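Local atomic coordinates of fibrillarin-like rRNA/tRNA 2'-O-methyltransferase (Methanocaldococcus jannaschii, PDB entry 1FBN), a protein that probably methylates ribose 2'-hydroxyls of rRNA and tRNA with S-adenosyl-L-methionine as donor, within box C/D ribonucleoprotein particles whose guide RNA selects the site. Residues Ile176-Arg181 with Glu191-Gln196. Numbering follows the deposited sequence.
Sequences IAIKAR and EIFKEQ
Phe193 reaches from helix 189-203 to the end of strand 172-179 and packs its ring tip against Ala180 and Ile178. Phe193 CZ lies 3.6 Å from Ala180 CB, with CE1 and CE2 only slightly farther from the same methyl. At the ring edge, close to the ring plane, Phe193 CE1 comes 3.4 Å from Ile178 O, an approach in which the weakly positive C-H edge probably gives the carbonyl oxygen a slight electrostatic attraction. The side chains of Ile178 and Phe193 run alongside each other, pointing opposite ways, CG2 of Ile178 standing 4.0 Å from CE1 of Phe193. In Ile178 CG2 is anti to the backbone N, while CG1 stands beside that N (chi1 -57°), and the extended chi2 of -176° puts CD1 4.0 Å from Gln196 CB. One turn back from Gln196, Ile192 sets CD1 at 4.1 Å from Ala180 CB. This part, with Ile178, Ala180, Ile192 and Gln196 buried, is the tightly packed one; an alanine in place of Phe193 would probably open a gap beside the Ala180 methyl and leave Ile178 CG2 without its aromatic neighbour. The more open side is at partly exposed Arg181, which touches Ile192 through a single atom, NH2, 3.4 Å from Ile192 CD1, the two side chains crossing at about a right angle. That guanidinium is held from the intervening loop, NH2 bonding to the carbonyl oxygens of Asp184 and Lys187. Elsewhere on the helix, Lys194 pairs with Glu198 and Glu195 with Lys187 in salt bridges. The helix thus lies against the mixed sheet of the Rossmann-like methyltransferase fold, and Val221 on the adjacent antiparallel strand also touches Phe193. With contacts that are mainly apolar, the helix is joined to the strand by close fit and burial, while polar bonds lie on the solvent side.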
ATOM      1  N   ILE A 176      -4.372  -0.573  -5.995  1.00 16.14           N
ATOM      2  CA  ILE A 176      -3.377  -0.203  -6.997  1.00 15.29           C
ATOM      3  C   ILE A 176      -3.279   1.305  -7.239  1.00 15.65           C
ATOM      4  O   ILE A 176      -4.278   1.976  -7.523  1.00 15.41           O
ATOM      5  CB  ILE A 176      -3.630  -0.962  -8.344  1.00 16.78           C
ATOM      6  CG1 ILE A 176      -2.506  -0.685  -9.348  1.00 16.03           C
ATOM      7  CG2 ILE A 176      -4.987  -0.583  -8.936  1.00 17.46           C
ATOM      8  CD1 ILE A 176      -2.635  -1.458 -10.641  1.00 17.70           C
ATOM      9  N   ALA A 177      -2.072   1.836  -7.062  1.00 14.33           N
ATOM     10  CA  ALA A 177      -1.800   3.252  -7.281  1.00 15.38           C
ATOM     11  C   ALA A 177      -1.358   3.384  -8.734  1.00 16.72           C
ATOM     12  O   ALA A 177      -0.307   2.878  -9.119  1.00 16.79           O
ATOM     13  CB  ALA A 177      -0.699   3.734  -6.344  1.00 15.85           C
ATOM     14  N   ILE A 178      -2.173   4.051  -9.542  1.00 17.76           N
ATOM     15  CA  ILE A 178      -1.880   4.213 -10.957  1.00 17.49           C
ATOM     16  C   ILE A 178      -1.421   5.608 -11.377  1.00 19.82           C
ATOM     17  O   ILE A 178      -2.099   6.608 -11.128  1.00 17.63           O
ATOM     18  CB  ILE A 178      -3.100   3.811 -11.819  1.00 17.08           C
ATOM     19  CG1 ILE A 178      -3.503   2.365 -11.515  1.00 17.47           C
ATOM     20  CG2 ILE A 178      -2.780   3.973 -13.303  1.00 16.09           C
ATOM     21  CD1 ILE A 178      -4.641   1.836 -12.374  1.00 15.72           C
ATOM     22  N   LYS A 179      -0.243   5.655 -11.996  1.00 20.67           N
ATOM     23  CA  LYS A 179       0.329   6.890 -12.519  1.00 20.05           C
ATOM     24  C   LYS A 179      -0.087   6.905 -13.992  1.00 20.51           C
ATOM     25  O   LYS A 179       0.421   6.117 -14.794  1.00 19.19           O
ATOM     26  CB  LYS A 179       1.854   6.856 -12.410  1.00 19.01           C
ATOM     27  CG  LYS A 179       2.539   8.058 -13.029  1.00 21.61           C
ATOM     28  CD  LYS A 179       4.049   7.948 -12.938  1.00 24.67           C
ATOM     29  CE  LYS A 179       4.723   9.125 -13.619  1.00 27.60           C
ATOM     30  NZ  LYS A 179       6.202   9.033 -13.507  1.00 30.05           N
ATOM     31  N   ALA A 180      -1.035   7.776 -14.335  1.00 20.48           N
ATOM     32  CA  ALA A 180      -1.546   7.870 -15.703  1.00 20.25           C
ATOM     33  C   ALA A 180      -0.470   7.981 -16.783  1.00 19.86           C
ATOM     34  O   ALA A 180      -0.518   7.267 -17.784  1.00 19.53           O
ATOM     35  CB  ALA A 180      -2.526   9.031 -15.819  1.00 19.34           C
ATOM     36  N   ARG A 181       0.505   8.858 -16.567  1.00 19.86           N
ATOM     37  CA  ARG A 181       1.575   9.078 -17.533  1.00 21.37           C
ATOM     38  C   ARG A 181       2.514   7.890 -17.754  1.00 22.64           C
ATOM     39  O   ARG A 181       3.275   7.879 -18.722  1.00 23.86           O
ATOM     40  CB  ARG A 181       2.373  10.325 -17.159  1.00 22.45           C
ATOM     41  CG  ARG A 181       1.591  11.632 -17.245  1.00 27.29           C
ATOM     42  CD  ARG A 181       1.568  12.211 -18.650  1.00 30.34           C
ATOM     43  NE  ARG A 181       0.677  11.475 -19.536  1.00 37.11           N
ATOM     44  CZ  ARG A 181      -0.402  11.994 -20.119  1.00 37.01           C
ATOM     45  NH1 ARG A 181      -0.737  13.264 -19.921  1.00 35.41           N
ATOM     46  NH2 ARG A 181      -1.159  11.231 -20.891  1.00 36.22           N
ATOM     47  N   GLU A 191      -9.192  10.109 -19.224  1.00 30.50           N
ATOM     48  CA  GLU A 191      -9.540   9.029 -20.141  1.00 29.85           C
ATOM     49  C   GLU A 191      -8.706   7.778 -19.867  1.00 27.73           C
ATOM     50  O   GLU A 191      -9.193   6.658 -20.012  1.00 24.88           O
ATOM     51  CB  GLU A 191      -9.366   9.475 -21.594  1.00 34.75           C
ATOM     52  CG  GLU A 191     -10.321  10.591 -22.023  1.00 45.86           C
ATOM     53  CD  GLU A 191     -11.789  10.258 -21.760  1.00 50.54           C
ATOM     54  OE1 GLU A 191     -12.351   9.399 -22.475  1.00 53.03           O
ATOM     55  OE2 GLU A 191     -12.382  10.855 -20.831  1.00 53.21           O
ATOM     56  N   ILE A 192      -7.451   7.980 -19.471  1.00 25.68           N
ATOM     57  CA  ILE A 192      -6.544   6.877 -19.155  1.00 24.00           C
ATOM     58  C   ILE A 192      -7.073   6.118 -17.936  1.00 22.16           C
ATOM     59  O   ILE A 192      -7.135   4.891 -17.944  1.00 21.77           O
ATOM     60  CB  ILE A 192      -5.111   7.394 -18.852  1.00 25.81           C
ATOM     61  CG1 ILE A 192      -4.510   8.047 -20.101  1.00 24.96           C
ATOM     62  CG2 ILE A 192      -4.220   6.258 -18.360  1.00 23.60           C
ATOM     63  CD1 ILE A 192      -3.224   8.805 -19.843  1.00 25.03           C
ATOM     64  N   PHE A 193      -7.478   6.853 -16.904  1.00 20.77           N
ATOM     65  CA  PHE A 193      -8.001   6.240 -15.690  1.00 22.07           C
ATOM     66  C   PHE A 193      -9.285   5.473 -15.967  1.00 24.38           C
ATOM     67  O   PHE A 193      -9.500   4.394 -15.413  1.00 24.12           O
ATOM     68  CB  PHE A 193      -8.224   7.291 -14.598  1.00 22.74           C
ATOM     69  CG  PHE A 193      -6.948   7.828 -14.007  1.00 23.31           C
ATOM     70  CD1 PHE A 193      -5.940   6.959 -13.592  1.00 22.09           C
ATOM     71  CD2 PHE A 193      -6.749   9.198 -13.870  1.00 22.43           C
ATOM     72  CE1 PHE A 193      -4.750   7.448 -13.047  1.00 20.96           C
ATOM     73  CE2 PHE A 193      -5.562   9.699 -13.325  1.00 20.75           C
ATOM     74  CZ  PHE A 193      -4.561   8.821 -12.915  1.00 19.48           C
ATOM     75  N   LYS A 194     -10.120   6.025 -16.845  1.00 25.13           N
ATOM     76  CA  LYS A 194     -11.381   5.396 -17.225  1.00 25.27           C
ATOM     77  C   LYS A 194     -11.110   4.043 -17.879  1.00 24.87           C
ATOM     78  O   LYS A 194     -11.729   3.038 -17.525  1.00 26.00           O
ATOM     79  CB  LYS A 194     -12.150   6.305 -18.186  1.00 27.76           C
ATOM     80  CG  LYS A 194     -13.453   5.724 -18.702  1.00 33.63           C
ATOM     81  CD  LYS A 194     -14.172   6.711 -19.616  1.00 37.52           C
ATOM     82  CE  LYS A 194     -15.489   6.142 -20.139  1.00 39.81           C
ATOM     83  NZ  LYS A 194     -15.286   4.977 -21.044  1.00 41.55           N
ATOM     84  N   GLU A 195     -10.158   4.020 -18.809  1.00 24.61           N
ATOM     85  CA  GLU A 195      -9.784   2.800 -19.515  1.00 23.31           C
ATOM     86  C   GLU A 195      -9.143   1.773 -18.584  1.00 22.26           C
ATOM     87  O   GLU A 195      -9.365   0.575 -18.738  1.00 24.87           O
ATOM     88  CB  GLU A 195      -8.851   3.127 -20.683  1.00 27.17           C
ATOM     89  CG  GLU A 195      -9.517   3.971 -21.769  1.00 34.83           C
ATOM     90  CD  GLU A 195      -8.561   4.437 -22.858  1.00 38.59           C
ATOM     91  OE1 GLU A 195      -7.330   4.289 -22.705  1.00 41.03           O
ATOM     92  OE2 GLU A 195      -9.050   4.965 -23.878  1.00 41.97           O
ATOM     93  N   GLN A 196      -8.350   2.243 -17.624  1.00 21.77           N
ATOM     94  CA  GLN A 196      -7.708   1.353 -16.658  1.00 20.34           C
ATOM     95  C   GLN A 196      -8.760   0.704 -15.771  1.00 20.31           C
ATOM     96  O   GLN A 196      -8.686  -0.487 -15.487  1.00 20.81           O
ATOM     97  CB  GLN A 196      -6.691   2.114 -15.804  1.00 21.46           C
ATOM     98  CG  GLN A 196      -5.431   2.484 -16.552  1.00 20.30           C
ATOM     99  CD  GLN A 196      -4.716   1.267 -17.112  1.00 22.11           C
ATOM    100  OE1 GLN A 196      -4.211   0.432 -16.363  1.00 24.62           O
ATOM    101  NE2 GLN A 196      -4.669   1.163 -18.435  1.00 22.20           N
TER